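Local coordinates for protein S12 family peptidase (PDB 3WWX) that probably hydrolyses amide bonds in a D-stereospecific manner, as a serine-type amidohydrolase of family S12 with the beta-lactamase-like fold, at residues Y178-A181 against V182-R185; M240-D243 against S244-Q248; T249-R252 against A253-Q256. All blocks are in the same frame, centred on the assembly; numbering follows the deposited sequence.

Contact 1 of 3, residues Y178-A181 against V182-R185; sequences YGKA and VENR
Helix 178-187 of the beta-lactamase-like fold supplies both halves of this contact, and Tyr178 meets Val182 one helical turn on. Four consecutive backbone bonds establish the alpha-helical repeat: Val182 N donates to Tyr178 O at 3.1 Å, and Glu183 N, Asn184 N and Arg185 N reach Gly179 O, Lys180 O and Ala181 O in the same i-to-i+4 spacing. On the inner side the Tyr178 ring and the Val182 side chain run side by side in the same direction, with Tyr178 CD2 4.0 Å from Val182 CG2. That methyl stands beside the backbone N because CG1 takes the position anti to it (chi1 174°). With the ring packed here, Tyr178 OH is hydrogen-bonded to Glu239.

Toward the outer side Glu183 lies over the preceding turn: its CG sits 3.2 Å from Gly179 O, and OE1 comes 3.6 Å from Lys180 CD. The lysine bends at chi2 and chi4, leaving its NZ 5.0 Å from Glu183 OE1, too far for a salt bridge, though the opposite charges may still attract weakly. Arg185 passes Ala181 with its aliphatic part, CD lying 4.2 Å from Ala181 CB, before its guanidinium forms a salt bridge with Glu69. Ala181 and Val182 both touch Val62 of helix 55-68, and Ala181 also meets Ile170 of helix 160-174. The pattern is that of an amphipathic helix packed against the helical part of a beta-lactamase-like fold.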
ATOM      1  N   TYR A 178       3.571  15.725   2.367  1.00 12.99           N
ATOM      2  CA  TYR A 178       2.531  14.820   2.855  1.00 12.61           C
ATOM      3  C   TYR A 178       3.047  13.917   3.987  1.00 12.61           C
ATOM      4  O   TYR A 178       2.276  13.526   4.875  1.00 13.59           O
ATOM      5  CB  TYR A 178       1.934  13.982   1.701  1.00 13.83           C
ATOM      6  CG  TYR A 178       2.618  12.663   1.551  1.00 13.73           C
ATOM      7  CD1 TYR A 178       3.803  12.557   0.877  1.00 13.90           C
ATOM      8  CD2 TYR A 178       2.102  11.528   2.171  1.00 15.28           C
ATOM      9  CE1 TYR A 178       4.491  11.325   0.801  1.00 13.41           C
ATOM     10  CE2 TYR A 178       2.758  10.308   2.092  1.00 16.38           C
ATOM     11  CZ  TYR A 178       3.946  10.223   1.408  1.00 15.14           C
ATOM     12  OH  TYR A 178       4.582   9.007   1.358  1.00 15.01           O
ATOM     13  N   GLY A 179       4.333  13.582   3.971  1.00 12.04           N
ATOM     14  CA  GLY A 179       4.906  12.707   4.982  1.00 12.28           C
ATOM     15  C   GLY A 179       4.772  13.288   6.376  1.00 12.92           C
ATOM     16  O   GLY A 179       4.632  12.558   7.350  1.00 14.00           O
ATOM     17  N   LYS A 180       4.849  14.605   6.476  1.00 13.14           N
ATOM     18  CA  LYS A 180       4.713  15.250   7.779  1.00 13.76           C
ATOM     19  C   LYS A 180       3.303  15.028   8.322  1.00 12.54           C
ATOM     20  O   LYS A 180       3.118  14.853   9.527  1.00 14.55           O
ATOM     21  CB  LYS A 180       5.024  16.748   7.686  1.00 15.84           C
ATOM     22  CG  LYS A 180       6.412  17.076   7.216  1.00 23.03           C
ATOM     23  CD  LYS A 180       7.495  16.649   8.196  1.00 32.27           C
ATOM     24  CE  LYS A 180       8.869  17.146   7.744  1.00 46.14           C
ATOM     25  NZ  LYS A 180       9.280  16.543   6.440  1.00 50.12           N
ATOM     26  N   ALA A 181       2.308  14.985   7.442  1.00 13.24           N
ATOM     27  CA  ALA A 181       0.931  14.737   7.862  1.00 11.58           C
ATOM     28  C   ALA A 181       0.776  13.291   8.354  1.00 11.29           C
ATOM     29  O   ALA A 181       0.147  13.021   9.378  1.00 11.98           O
ATOM     30  CB  ALA A 181      -0.045  15.021   6.719  1.00 13.50           C
ATOM     31  N   VAL A 182       1.379  12.347   7.641  1.00 11.87           N
ATOM     32  CA  VAL A 182       1.360  10.958   8.071  1.00 12.38           C
ATOM     33  C   VAL A 182       2.024  10.815   9.437  1.00 12.03           C
ATOM     34  O   VAL A 182       1.493  10.140  10.321  1.00 11.64           O
ATOM     35  CB  VAL A 182       2.037  10.049   7.022  1.00 10.71           C
ATOM     36  CG1 VAL A 182       2.155   8.643   7.534  1.00 11.33           C
ATOM     37  CG2 VAL A 182       1.247  10.066   5.747  1.00 12.18           C
ATOM     38  N   GLU A 183       3.166  11.470   9.622  1.00 10.46           N
ATOM     39  CA  GLU A 183       3.889  11.409  10.885  1.00 12.44           C
ATOM     40  C   GLU A 183       3.058  11.974  12.026  1.00 13.62           C
ATOM     41  O   GLU A 183       2.905  11.339  13.057  1.00 13.84           O
ATOM     42  CB  GLU A 183       5.217  12.172  10.776  1.00 14.63           C
ATOM     43  CG  GLU A 183       6.193  11.460   9.897  1.00 15.02           C
ATOM     44  CD  GLU A 183       7.393  12.295   9.491  1.00 20.61           C
ATOM     45  OE1 GLU A 183       7.468  13.479   9.881  1.00 23.36           O
ATOM     46  OE2 GLU A 183       8.265  11.761   8.765  1.00 18.64           O
ATOM     47  N   ASN A 184       2.509  13.162  11.824  1.00 14.01           N
ATOM     48  CA  ASN A 184       1.862  13.865  12.918  1.00 15.36           C
ATOM     49  C   ASN A 184       0.455  13.388  13.227  1.00 15.35           C
ATOM     50  O   ASN A 184       0.011  13.453  14.382  1.00 16.83           O
ATOM     51  CB  ASN A 184       1.901  15.365  12.640  1.00 17.33           C
ATOM     52  CG  ASN A 184       3.305  15.915  12.735  1.00 20.42           C
ATOM     53  OD1 ASN A 184       4.153  15.361  13.440  1.00 28.02           O
ATOM     54  ND2 ASN A 184       3.571  16.993  12.017  1.00 29.67           N
ATOM     55  N   ARG A 185      -0.242  12.884  12.215  1.00 13.14           N
ATOM     56  CA  ARG A 185      -1.618  12.443  12.382  1.00 12.32           C
ATOM     57  C   ARG A 185      -1.764  10.957  12.669  1.00 14.78           C
ATOM     58  O   ARG A 185      -2.796  10.534  13.166  1.00 16.25           O
ATOM     59  CB  ARG A 185      -2.426  12.765  11.131  1.00 14.28           C
ATOM     60  CG  ARG A 185      -2.574  14.248  10.877  1.00 15.04           C
ATOM     61  CD  ARG A 185      -3.121  14.549   9.490  1.00 15.41           C
ATOM     62  NE  ARG A 185      -3.402  15.974   9.383  1.00 15.20           N
ATOM     63  CZ  ARG A 185      -4.554  16.528   9.745  1.00 16.98           C
ATOM     64  NH1 ARG A 185      -5.566  15.783  10.171  1.00 18.15           N
ATOM     65  NH2 ARG A 185      -4.699  17.848   9.656  1.00 18.74           N
TER

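Contact 2 of 3, residues M240-D243 against S244-Q248; sequences MISD and SRDLQ
Asp243 caps the start of helix 244-255, its OD1 taking two backbone N-H groups of the first turn. The bond from Asp246 N is short and straight, 2.8 Å to Asp243 OD1 with an N-H...O angle of 174°, and meets the oxygen nearly along its C-O axis. That from Arg245 N to the same Asp243 OD1 is weak, 3.1 Å and bent to 124°. The carboxylate reaches both because chi1 of 74° sets CG between the backbone N and the carbonyl carbon. The backbone bonding of the helix opens with Leu247 N donating to Asp243 O at 3.2 Å. Within the first turn, Gln248 NE2 bonds to Ser244 O at 2.9 Å with the acceptor close to its amide plane, while Gln248 OE1 turns to Ser321.

Among charged groups, Asp243 OD1 and Asp246 OD1 approach to 3.9 Å. A water spans the two residues, lying 2.8 Å from Asp243 OD2 and 3.0 Å from Asp246 OD1. Asp246 OD2 accepts from Ala194 N and is also bonded to Thr195 OG1.

Nonbonded packing comes from Ser242, whose OG lies 3.3 Å from Asp246 CB and is hydrogen-bonded to Thr195. Leu247 passes beside it, bringing CG and CD2 near the serine side chain. With Asp243 buried, one straight and one weak N-H bond on one carboxylate oxygen and the positive end of the helix dipole would be expected to stabilise its anionic form and to offset part of its repulsion with Asp246.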
ATOM      1  N   MET A 240       6.508   3.724   2.435  1.00  8.20           N
ATOM      2  CA  MET A 240       6.698   3.552   3.886  1.00  7.10           C
ATOM      3  C   MET A 240       7.420   2.267   4.287  1.00  7.71           C
ATOM      4  O   MET A 240       7.402   1.272   3.567  1.00  7.63           O
ATOM      5  CB  MET A 240       5.368   3.701   4.617  1.00  9.21           C
ATOM      6  CG  MET A 240       4.871   5.133   4.553  1.00  8.74           C
ATOM      7  SD  MET A 240       3.262   5.396   5.299  1.00  9.83           S
ATOM      8  CE  MET A 240       3.623   4.940   7.005  1.00 10.88           C
ATOM      9  N   ILE A 241       8.044   2.312   5.462  1.00  8.51           N
ATOM     10  CA  ILE A 241       8.682   1.160   6.085  1.00  8.22           C
ATOM     11  C   ILE A 241       7.993   0.921   7.412  1.00  8.81           C
ATOM     12  O   ILE A 241       7.675   1.879   8.110  1.00  9.62           O
ATOM     13  CB  ILE A 241      10.196   1.399   6.303  1.00  9.11           C
ATOM     14  CG1 ILE A 241      10.872   1.680   4.949  1.00  9.67           C
ATOM     15  CG2 ILE A 241      10.847   0.198   7.001  1.00  9.94           C
ATOM     16  CD1 ILE A 241      12.338   2.187   5.061  1.00 11.29           C
ATOM     17  N   SER A 242       7.727  -0.340   7.752  1.00  8.48           N
ATOM     18  CA  SER A 242       7.079  -0.657   9.017  1.00  8.69           C
ATOM     19  C   SER A 242       7.463  -2.074   9.439  1.00 11.06           C
ATOM     20  O   SER A 242       8.340  -2.693   8.872  1.00 10.65           O
ATOM     21  CB  SER A 242       5.559  -0.483   8.895  1.00  9.05           C
ATOM     22  OG  SER A 242       4.929  -0.505  10.167  1.00  9.49           O
ATOM     23  N   ASP A 243       6.812  -2.577  10.478  1.00  9.29           N
ATOM     24  CA  ASP A 243       6.954  -3.966  10.875  1.00 10.13           C
ATOM     25  C   ASP A 243       5.563  -4.578  11.045  1.00  9.78           C
ATOM     26  O   ASP A 243       4.534  -3.926  10.820  1.00  9.51           O
ATOM     27  CB  ASP A 243       7.858  -4.145  12.104  1.00 10.18           C
ATOM     28  CG  ASP A 243       7.212  -3.725  13.412  1.00  9.82           C
ATOM     29  OD1 ASP A 243       6.044  -3.310  13.420  1.00 10.88           O
ATOM     30  OD2 ASP A 243       7.925  -3.797  14.442  1.00 12.05           O
ATOM     31  N   SER A 244       5.520  -5.843  11.419  1.00  9.87           N
ATOM     32  CA  SER A 244       4.258  -6.570  11.445  1.00  9.22           C
ATOM     33  C   SER A 244       3.412  -6.231  12.666  1.00 10.81           C
ATOM     34  O   SER A 244       2.243  -6.557  12.678  1.00 12.62           O
ATOM     35  CB  SER A 244       4.516  -8.068  11.419  1.00 10.09           C
ATOM     36  OG  SER A 244       5.326  -8.438  10.306  1.00 11.32           O
ATOM     37  N   ARG A 245       4.013  -5.603  13.664  1.00 10.41           N
ATOM     38  CA  ARG A 245       3.282  -5.118  14.837  1.00 10.84           C
ATOM     39  C   ARG A 245       2.589  -3.786  14.541  1.00  9.28           C
ATOM     40  O   ARG A 245       1.367  -3.651  14.696  1.00 11.06           O
ATOM     41  CB  ARG A 245       4.229  -4.944  16.013  1.00 10.03           C
ATOM     42  CG  ARG A 245       3.550  -4.544  17.312  1.00 13.02           C
ATOM     43  CD  ARG A 245       4.526  -4.382  18.444  1.00 19.67           C
ATOM     44  NE  ARG A 245       3.816  -4.121  19.698  1.00 21.93           N
ATOM     45  CZ  ARG A 245       4.405  -4.009  20.885  1.00 38.73           C
ATOM     46  NH1 ARG A 245       5.721  -4.139  20.995  1.00 32.99           N
ATOM     47  NH2 ARG A 245       3.673  -3.767  21.967  1.00 39.62           N
ATOM     48  N   ASP A 246       3.358  -2.802  14.082  1.00  9.85           N
ATOM     49  CA  ASP A 246       2.815  -1.482  13.820  1.00 10.94           C
ATOM     50  C   ASP A 246       1.720  -1.539  12.762  1.00  9.49           C
ATOM     51  O   ASP A 246       0.758  -0.794  12.827  1.00 10.21           O
ATOM     52  CB  ASP A 246       3.906  -0.541  13.324  1.00  9.49           C
ATOM     53  CG  ASP A 246       4.780   0.017  14.442  1.00 10.97           C
ATOM     54  OD1 ASP A 246       4.692  -0.441  15.606  1.00 12.22           O
ATOM     55  OD2 ASP A 246       5.593   0.924  14.124  1.00 11.37           O
ATOM     56  N   LEU A 247       1.878  -2.396  11.756  1.00  9.17           N
ATOM     57  CA  LEU A 247       0.844  -2.447  10.725  1.00  9.00           C
ATOM     58  C   LEU A 247      -0.490  -2.894  11.311  1.00  9.47           C
ATOM     59  O   LEU A 247      -1.544  -2.376  10.937  1.00  9.58           O
ATOM     60  CB  LEU A 247       1.246  -3.326   9.544  1.00  8.75           C
ATOM     61  CG  LEU A 247       2.308  -2.734   8.623  1.00  9.80           C
ATOM     62  CD1 LEU A 247       2.627  -3.758   7.553  1.00 10.57           C
ATOM     63  CD2 LEU A 247       1.876  -1.422   8.002  1.00 10.07           C
ATOM     64  N   GLN A 248      -0.434  -3.848  12.238  1.00 10.27           N
ATOM     65  CA  GLN A 248      -1.654  -4.262  12.925  1.00 11.31           C
ATOM     66  C   GLN A 248      -2.214  -3.127  13.779  1.00  9.70           C
ATOM     67  O   GLN A 248      -3.419  -2.853  13.756  1.00  9.87           O
ATOM     68  CB  GLN A 248      -1.408  -5.472  13.810  1.00 10.84           C
ATOM     69  CG  GLN A 248      -1.100  -6.735  13.072  1.00 10.63           C
ATOM     70  CD  GLN A 248      -0.868  -7.840  14.050  1.00 12.05           C
ATOM     71  OE1 GLN A 248      -1.824  -8.436  14.564  1.00 12.68           O
ATOM     72  NE2 GLN A 248       0.381  -8.058  14.400  1.00 11.22           N
TER
HETATM   73  O   HOH W   1       6.870  -2.266  16.517  1.00 16.64           O

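Contact 3 of 3, residues T249-R252 against A253-Q256; sequences TFYR and ALLQ
Leu254 CD2 touches two aromatic side chains of the preceding turn, lying 4.2 Å from Phe250 CZ and 4.4 Å from Tyr251 CD1. Phe250 and Leu254 point the same way, each with CG anti to the backbone N (chi1 169° and -178°), which turns both toward one side of the helix. The two rings also meet each other: Phe250 CD2 stands 3.7 Å above the Tyr251 ring plane, offset toward its rim.

Backbone bonds of the i-to-i+4 kind set this spacing, among them Leu254 N to Phe250 O at 2.8 Å and Leu255 N to Tyr251 O. Helix 244-255 here packs between helix 55-68 and the large antiparallel sheet of the beta-lactamase-like fold. Phe250 stacks on Phe58, Tyr251 OH bonds to Thr57, and Leu255 lies on Trp299 and Val314.

At the C-terminal end Gln256 folds back along the last turn, its CG 3.0 Å from Arg252 O and its NE2 3.8 Å from Arg252 CB. Arg258 and Gly318 hold its amide, whereas Arg252, bent at chi3, carries its guanidinium to Ser321.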
ATOM      1  N   THR A 249      -1.353  -2.453  14.532  1.00  8.80           N
ATOM      2  CA  THR A 249      -1.820  -1.332  15.359  1.00 11.09           C
ATOM      3  C   THR A 249      -2.589  -0.309  14.516  1.00  9.61           C
ATOM      4  O   THR A 249      -3.670   0.179  14.881  1.00 11.31           O
ATOM      5  CB  THR A 249      -0.632  -0.658  16.044  1.00 11.65           C
ATOM      6  OG1 THR A 249       0.037  -1.646  16.839  1.00 12.95           O
ATOM      7  CG2 THR A 249      -1.088   0.518  16.910  1.00 13.56           C
ATOM      8  N   PHE A 250      -2.033  -0.004  13.353  1.00  9.75           N
ATOM      9  CA  PHE A 250      -2.643   0.954  12.453  1.00 10.22           C
ATOM     10  C   PHE A 250      -3.986   0.465  11.904  1.00  9.54           C
ATOM     11  O   PHE A 250      -5.009   1.159  12.047  1.00  9.91           O
ATOM     12  CB  PHE A 250      -1.697   1.289  11.289  1.00  8.61           C
ATOM     13  CG  PHE A 250      -2.372   2.078  10.183  1.00  9.69           C
ATOM     14  CD1 PHE A 250      -2.821   3.377  10.408  1.00 10.50           C
ATOM     15  CD2 PHE A 250      -2.566   1.519   8.919  1.00 10.30           C
ATOM     16  CE1 PHE A 250      -3.447   4.086   9.403  1.00 10.61           C
ATOM     17  CE2 PHE A 250      -3.188   2.235   7.915  1.00 12.56           C
ATOM     18  CZ  PHE A 250      -3.632   3.528   8.166  1.00 11.55           C
ATOM     19  N   TYR A 251      -4.028  -0.722  11.307  1.00  9.59           N
ATOM     20  CA  TYR A 251      -5.276  -1.169  10.697  1.00  9.39           C
ATOM     21  C   TYR A 251      -6.370  -1.433  11.745  1.00  9.52           C
ATOM     22  O   TYR A 251      -7.545  -1.153  11.491  1.00 10.49           O
ATOM     23  CB  TYR A 251      -5.055  -2.387   9.784  1.00  9.71           C
ATOM     24  CG  TYR A 251      -4.520  -1.995   8.409  1.00  8.41           C
ATOM     25  CD1 TYR A 251      -5.375  -1.581   7.399  1.00  8.52           C
ATOM     26  CD2 TYR A 251      -3.171  -2.049   8.137  1.00 10.48           C
ATOM     27  CE1 TYR A 251      -4.897  -1.209   6.151  1.00 10.49           C
ATOM     28  CE2 TYR A 251      -2.679  -1.658   6.888  1.00  9.92           C
ATOM     29  CZ  TYR A 251      -3.551  -1.258   5.909  1.00  8.56           C
ATOM     30  OH  TYR A 251      -3.021  -0.890   4.700  1.00  9.82           O
ATOM     31  N   ARG A 252      -5.991  -1.927  12.919  1.00 10.53           N
ATOM     32  CA  ARG A 252      -6.970  -2.092  14.002  1.00 10.82           C
ATOM     33  C   ARG A 252      -7.545  -0.734  14.392  1.00 10.96           C
ATOM     34  O   ARG A 252      -8.765  -0.569  14.444  1.00 11.22           O
ATOM     35  CB  ARG A 252      -6.330  -2.751  15.226  1.00 10.74           C
ATOM     36  CG  ARG A 252      -5.886  -4.203  15.011  1.00 12.65           C
ATOM     37  CD  ARG A 252      -5.118  -4.749  16.220  1.00 12.06           C
ATOM     38  NE  ARG A 252      -6.029  -5.075  17.311  1.00 12.15           N
ATOM     39  CZ  ARG A 252      -6.632  -6.246  17.464  1.00 14.09           C
ATOM     40  NH1 ARG A 252      -6.378  -7.257  16.645  1.00 13.87           N
ATOM     41  NH2 ARG A 252      -7.485  -6.401  18.468  1.00 13.72           N
ATOM     42  N   ALA A 253      -6.686   0.247  14.654  1.00 10.84           N
ATOM     43  CA  ALA A 253      -7.168   1.584  15.017  1.00 10.38           C
ATOM     44  C   ALA A 253      -8.036   2.176  13.930  1.00 11.25           C
ATOM     45  O   ALA A 253      -9.051   2.819  14.199  1.00 12.11           O
ATOM     46  CB  ALA A 253      -6.012   2.509  15.325  1.00 10.63           C
ATOM     47  N   LEU A 254      -7.628   1.988  12.684  1.00  9.96           N
ATOM     48  CA  LEU A 254      -8.389   2.516  11.573  1.00  9.88           C
ATOM     49  C   LEU A 254      -9.800   1.941  11.495  1.00 11.40           C
ATOM     50  O   LEU A 254     -10.785   2.687  11.460  1.00 11.01           O
ATOM     51  CB  LEU A 254      -7.667   2.213  10.264  1.00  9.73           C
ATOM     52  CG  LEU A 254      -8.332   2.769   8.997  1.00 10.05           C
ATOM     53  CD1 LEU A 254      -8.327   4.278   8.984  1.00 12.60           C
ATOM     54  CD2 LEU A 254      -7.570   2.253   7.766  1.00 10.29           C
ATOM     55  N   LEU A 255      -9.922   0.625  11.465  1.00 10.54           N
ATOM     56  CA  LEU A 255     -11.241   0.006  11.321  1.00 10.37           C
ATOM     57  C   LEU A 255     -12.103   0.168  12.570  1.00 12.79           C
ATOM     58  O   LEU A 255     -13.335   0.123  12.491  1.00 13.22           O
ATOM     59  CB  LEU A 255     -11.129  -1.475  10.908  1.00 12.33           C
ATOM     60  CG  LEU A 255     -11.011  -1.731   9.393  1.00 12.62           C
ATOM     61  CD1 LEU A 255     -12.250  -1.285   8.639  1.00 12.79           C
ATOM     62  CD2 LEU A 255      -9.768  -1.086   8.813  1.00 11.40           C
ATOM     63  N   GLN A 256     -11.458   0.393  13.704  1.00 11.16           N
ATOM     64  CA  GLN A 256     -12.169   0.703  14.948  1.00 11.94           C
ATOM     65  C   GLN A 256     -12.688   2.135  15.005  1.00 14.00           C
ATOM     66  O   GLN A 256     -13.427   2.477  15.936  1.00 15.46           O
ATOM     67  CB  GLN A 256     -11.260   0.459  16.149  1.00 12.60           C
ATOM     68  CG  GLN A 256     -10.990  -1.005  16.447  1.00 12.54           C
ATOM     69  CD  GLN A 256      -9.839  -1.227  17.399  1.00 13.92           C
ATOM     70  OE1 GLN A 256      -9.387  -0.308  18.068  1.00 14.01           O
ATOM     71  NE2 GLN A 256      -9.357  -2.456  17.466  1.00 14.56           N
TER

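Along the chain the three contacts run in series, neither nesting nor crossing, and each closes only a local helical turn or cap. Contact 1 lies in helix 178-187, packed on helices 55-68 and 160-174. The chain later arrives at contact 2, where strand 241-242, paired with strand 49-50, gives way to helix 244-255. Contacts 1 and 2 touch through Val182 CG1 and Met240 CE, 4.0 Å apart, although their centres are about 16 Å apart. Contact 3 follows directly on the same helix, its centre about 12 Å from that of contact 2, and leads it between helix 55-68 and the large antiparallel sheet. Helix 55-68 thus adjoins both contact 1 and contact 3.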